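Long-range contact in putative exported protein (Bordetella pertussis, PDB 2DVZ), which is a periplasmic solute receptor of the Bug family that binds glutamate, probably to deliver it to a tripartite tricarboxylate transporter: residues T83-P95 / G147-G159. Residues are numbered along the deposited sequence; the frame is centred on the assembly and turned at random.
Sequences TVSTMAVNPACRP and GSSGTCGVLHLMG. With GLU (glutamic acid), chain G.
Ser85 and Val154 meet where the N-terminal ends of helices 84-93 and 154-166 of a periplasmic binding protein come together beside the glutamate bound in the cleft between its lobes. With OG beside its own backbone N and anti to the carbonyl carbon (chi1 -71°), Ser85 uses that hydroxyl twice: OG accepts from Val154 N at 2.7 Å, nearly straight at 163°, and donates to ligand OXT at 2.8 Å. With its proton directed at the carboxylate, the hydroxyl is left to accept the N-H of Val154. Ser85 N adds a longer bond to the same OXT, so one residue grips this carboxylate oxygen through both backbone and side chain; because that N-H belongs to the first turn of helix 84-93 and is directed at OXT, the helix dipole would probably favour the negative charge. The ligand ammonium N donates to Ser149 OG at 2.6 Å, while Thr33 and Ser178 supply further ligand bonds. Gly153, at the N-cap of helix 154-166, brings its CA to 3.1 Å from Ser85 OG, leaving no room there for a side chain.

Beyond the hydroxyl the contact turns apolar. The Val89 side chain meets that of Val154 at about a right angle, CG2 against CB, and its CG1 reaches Leu157 CB at 3.9 Å. Trp301 and Val305 of helix 288-307 also touch Leu157.

Farther along helix 84-93, a disulfide ties its C-terminal end to the type I turn Gly150-Gly153. Cys93 points its CB toward the turn, and its SG bonds to Cys152. Asn90 lies alongside, OD1 3.2 Å from Cys152 CB, its ND2 bonded to Ala60 O. The S-S bond measures 2.0 Å between Cys93 SG and Cys152 SG, with chi3 -52°.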
loop_
_atom_site.group_PDB
_atom_site.type_symbol
_atom_site.label_atom_id
_atom_site.label_comp_id
_atom_site.label_asym_id
_atom_site.label_seq_id
_atom_site.Cartn_x
_atom_site.Cartn_y
_atom_site.Cartn_z
ATOM N N THR A 83 -0.306 0.610 6.634
ATOM C CA THR A 83 -0.006 0.095 5.310
ATOM C C THR A 83 0.664 -1.223 5.568
ATOM O O THR A 83 1.149 -1.458 6.683
ATOM C CB THR A 83 0.992 0.985 4.552
ATOM O OG1 THR A 83 2.245 0.956 5.234
ATOM C CG2 THR A 83 0.496 2.432 4.423
ATOM N N VAL A 84 0.706 -2.093 4.557
ATOM C CA VAL A 84 1.377 -3.372 4.719
ATOM C C VAL A 84 2.897 -3.187 4.891
ATOM O O VAL A 84 3.551 -4.002 5.538
ATOM C CB VAL A 84 0.983 -4.423 3.603
ATOM C CG1 VAL A 84 1.732 -5.725 3.821
ATOM C CG2 VAL A 84 -0.517 -4.715 3.630
ATOM N N SER A 85 3.460 -2.132 4.309
ATOM C CA SER A 85 4.869 -1.825 4.493
ATOM C C SER A 85 5.143 -1.591 5.981
ATOM O O SER A 85 6.054 -2.174 6.558
ATOM C CB SER A 85 5.282 -0.592 3.675
ATOM O OG SER A 85 5.299 -0.896 2.283
ATOM N N THR A 86 4.315 -0.762 6.598
ATOM C CA THR A 86 4.576 -0.315 7.980
ATOM C C THR A 86 4.136 -1.330 9.043
ATOM O O THR A 86 4.734 -1.405 10.111
ATOM C CB THR A 86 4.009 1.107 8.246
ATOM O OG1 THR A 86 2.616 1.143 7.909
ATOM C CG2 THR A 86 4.765 2.162 7.413
HETATM N N MSE A 87 3.140 -2.138 8.718
HETATM C CA MSE A 87 2.571 -3.080 9.672
HETATM C C MSE A 87 3.254 -4.448 9.669
HETATM O O MSE A 87 3.249 -5.155 10.668
HETATM C CB MSE A 87 1.045 -3.232 9.456
HETATM C CG MSE A 87 0.207 -1.973 9.753
HETATM SE SE MSE A 87 0.304 -1.445 11.656
HETATM C CE MSE A 87 1.788 -0.129 11.557
ATOM N N ALA A 88 3.865 -4.798 8.549
ATOM C CA ALA A 88 4.284 -6.180 8.303
ATOM C C ALA A 88 5.702 -6.324 7.741
ATOM O O ALA A 88 6.508 -7.087 8.272
ATOM C CB ALA A 88 3.268 -6.863 7.352
ATOM N N VAL A 89 5.999 -5.618 6.648
ATOM C CA VAL A 89 7.246 -5.866 5.919
ATOM C C VAL A 89 8.431 -5.163 6.574
ATOM O O VAL A 89 9.498 -5.751 6.698
ATOM C CB VAL A 89 7.152 -5.517 4.390
ATOM C CG1 VAL A 89 8.382 -6.049 3.627
ATOM C CG2 VAL A 89 5.883 -6.056 3.777
ATOM N N ASN A 90 8.262 -3.909 6.968
ATOM C CA ASN A 90 9.339 -3.214 7.687
ATOM C C ASN A 90 9.858 -3.909 8.942
ATOM O O ASN A 90 11.071 -4.001 9.133
ATOM C CB ASN A 90 8.966 -1.775 8.003
ATOM C CG ASN A 90 9.894 -0.800 7.346
ATOM O OD1 ASN A 90 11.093 -0.801 7.616
ATOM N ND2 ASN A 90 9.360 0.038 6.480
ATOM N N PRO A 91 8.938 -4.331 9.836
ATOM C CA PRO A 91 9.218 -5.253 10.920
ATOM C C PRO A 91 10.040 -6.464 10.497
ATOM O O PRO A 91 10.984 -6.803 11.193
ATOM C CB PRO A 91 7.809 -5.670 11.364
ATOM C CG PRO A 91 7.021 -4.462 11.157
ATOM C CD PRO A 91 7.538 -3.847 9.907
ATOM N N ALA A 92 9.686 -7.107 9.382
ATOM C CA ALA A 92 10.396 -8.299 8.904
ATOM C C ALA A 92 11.759 -7.965 8.251
ATOM O O ALA A 92 12.709 -8.761 8.334
ATOM C CB ALA A 92 9.505 -9.132 7.955
ATOM N N CYS A 93 11.848 -6.785 7.635
ATOM C CA CYS A 93 13.054 -6.302 6.976
ATOM C C CYS A 93 14.113 -5.813 7.978
ATOM O O CYS A 93 15.332 -5.948 7.731
ATOM C CB CYS A 93 12.682 -5.149 6.036
ATOM S SG CYS A 93 14.001 -4.491 4.951
ATOM N N ARG A 94 13.652 -5.220 9.090
ATOM C CA ARG A 94 14.547 -4.630 10.085
ATOM C C ARG A 94 14.200 -5.115 11.493
ATOM O O ARG A 94 13.817 -4.297 12.334
ATOM C CB ARG A 94 14.439 -3.112 10.053
ATOM C CG ARG A 94 15.023 -2.445 8.840
ATOM C CD ARG A 94 14.581 -0.995 8.830
ATOM N NE ARG A 94 15.214 -0.217 9.894
ATOM C CZ ARG A 94 15.091 1.093 10.079
ATOM N NH1 ARG A 94 14.315 1.824 9.282
ATOM N NH2 ARG A 94 15.748 1.679 11.092
ATOM N N PRO A 95 14.352 -6.434 11.754
ATOM C CA PRO A 95 13.859 -7.088 12.972
ATOM C C PRO A 95 14.542 -6.705 14.316
ATOM O O PRO A 95 14.002 -7.054 15.382
ATOM C CB PRO A 95 14.083 -8.571 12.682
ATOM C CG PRO A 95 15.179 -8.623 11.685
ATOM C CD PRO A 95 15.061 -7.390 10.870
ATOM N N GLY A 147 11.029 -0.190 -10.049
ATOM C CA GLY A 147 10.883 0.727 -8.961
ATOM C C GLY A 147 9.939 0.177 -7.920
ATOM O O GLY A 147 9.036 -0.617 -8.220
ATOM N N SER A 148 10.205 0.592 -6.678
ATOM C CA SER A 148 9.380 0.321 -5.522
ATOM C C SER A 148 9.175 1.621 -4.706
ATOM O O SER A 148 9.722 2.703 -5.017
ATOM C CB SER A 148 10.040 -0.757 -4.662
ATOM O OG SER A 148 11.101 -0.207 -3.876
ATOM N N SER A 149 8.373 1.497 -3.654
ATOM C CA SER A 149 8.095 2.600 -2.727
ATOM C C SER A 149 9.062 2.618 -1.549
ATOM O O SER A 149 8.865 3.400 -0.641
ATOM C CB SER A 149 6.681 2.453 -2.163
ATOM O OG SER A 149 6.591 1.243 -1.391
ATOM N N GLY A 150 10.048 1.716 -1.529
ATOM C CA GLY A 150 11.089 1.708 -0.505
ATOM C C GLY A 150 11.652 0.343 -0.170
ATOM O O GLY A 150 10.959 -0.691 -0.274
ATOM N N THR A 151 12.903 0.344 0.299
ATOM C CA THR A 151 13.641 -0.883 0.559
ATOM C C THR A 151 12.989 -1.890 1.501
ATOM O O THR A 151 13.165 -3.114 1.315
ATOM C CB THR A 151 15.071 -0.586 1.040
ATOM O OG1 THR A 151 15.761 0.082 -0.026
ATOM C CG2 THR A 151 15.816 -1.892 1.435
ATOM N N CYS A 152 12.277 -1.418 2.513
ATOM C CA CYS A 152 11.689 -2.348 3.469
ATOM C C CYS A 152 10.160 -2.405 3.349
ATOM O O CYS A 152 9.456 -2.858 4.268
ATOM C CB CYS A 152 12.159 -2.000 4.897
ATOM S SG CYS A 152 13.914 -2.473 5.187
ATOM N N GLY A 153 9.666 -1.961 2.195
ATOM C CA GLY A 153 8.259 -1.854 1.934
ATOM C C GLY A 153 7.715 -3.047 1.188
ATOM O O GLY A 153 8.482 -3.864 0.652
ATOM N N VAL A 154 6.373 -3.125 1.137
ATOM C CA VAL A 154 5.691 -4.213 0.453
ATOM C C VAL A 154 5.967 -4.343 -1.049
ATOM O O VAL A 154 5.873 -5.431 -1.596
ATOM C CB VAL A 154 4.141 -4.224 0.755
ATOM C CG1 VAL A 154 3.464 -3.089 0.116
ATOM C CG2 VAL A 154 3.530 -5.537 0.300
ATOM N N LEU A 155 6.301 -3.253 -1.725
ATOM C CA LEU A 155 6.496 -3.321 -3.161
ATOM C C LEU A 155 7.894 -3.837 -3.515
ATOM O O LEU A 155 8.044 -4.478 -4.534
ATOM C CB LEU A 155 6.144 -1.970 -3.826
ATOM C CG LEU A 155 4.693 -1.531 -3.506
ATOM C CD1 LEU A 155 4.474 -0.113 -3.886
ATOM C CD2 LEU A 155 3.665 -2.460 -4.184
ATOM N N HIS A 156 8.897 -3.580 -2.657
ATOM C CA HIS A 156 10.205 -4.232 -2.756
ATOM C C HIS A 156 10.044 -5.736 -2.508
ATOM O O HIS A 156 10.577 -6.555 -3.226
ATOM C CB HIS A 156 11.255 -3.610 -1.779
ATOM C CG HIS A 156 12.634 -4.232 -1.893
ATOM N ND1 HIS A 156 13.547 -4.243 -0.853
ATOM C CD2 HIS A 156 13.234 -4.894 -2.915
ATOM C CE1 HIS A 156 14.646 -4.870 -1.236
ATOM N NE2 HIS A 156 14.492 -5.270 -2.480
ATOM N N LEU A 157 9.304 -6.111 -1.480
ATOM C CA LEU A 157 9.027 -7.528 -1.253
ATOM C C LEU A 157 8.229 -8.155 -2.419
ATOM O O LEU A 157 8.508 -9.274 -2.838
ATOM C CB LEU A 157 8.315 -7.726 0.103
ATOM C CG LEU A 157 8.094 -9.199 0.482
ATOM C CD1 LEU A 157 9.468 -9.950 0.630
ATOM C CD2 LEU A 157 7.270 -9.295 1.737
HETATM N N MSE A 158 7.262 -7.417 -2.950
HETATM C CA MSE A 158 6.534 -7.815 -4.156
HETATM C C MSE A 158 7.473 -8.128 -5.301
HETATM O O MSE A 158 7.420 -9.214 -5.830
HETATM C CB MSE A 158 5.524 -6.734 -4.549
HETATM C CG MSE A 158 4.489 -7.229 -5.476
HETATM SE SE MSE A 158 3.382 -5.833 -6.207
HETATM C CE MSE A 158 2.440 -6.944 -7.582
ATOM N N GLY A 159 8.374 -7.194 -5.639
ATOM C CA GLY A 159 9.348 -7.396 -6.699
ATOM C C GLY A 159 10.234 -8.623 -6.519
ATOM O O GLY A 159 10.527 -9.324 -7.475
HETATM N N GLU G . 4.136 0.671 -0.590
HETATM C CA GLU G . 3.132 1.309 0.284
HETATM C C GLU G . 2.159 0.298 0.867
HETATM O O GLU G . 0.946 0.287 0.634
HETATM C CB GLU G . 2.449 2.470 -0.431
HETATM C CG GLU G . 3.454 3.358 -1.188
HETATM C CD GLU G . 3.040 4.796 -1.298
HETATM O OE1 GLU G . 1.962 5.117 -0.755
HETATM O OE2 GLU G . 3.804 5.628 -1.906
HETATM O OXT GLU G . 2.600 -0.538 1.672
#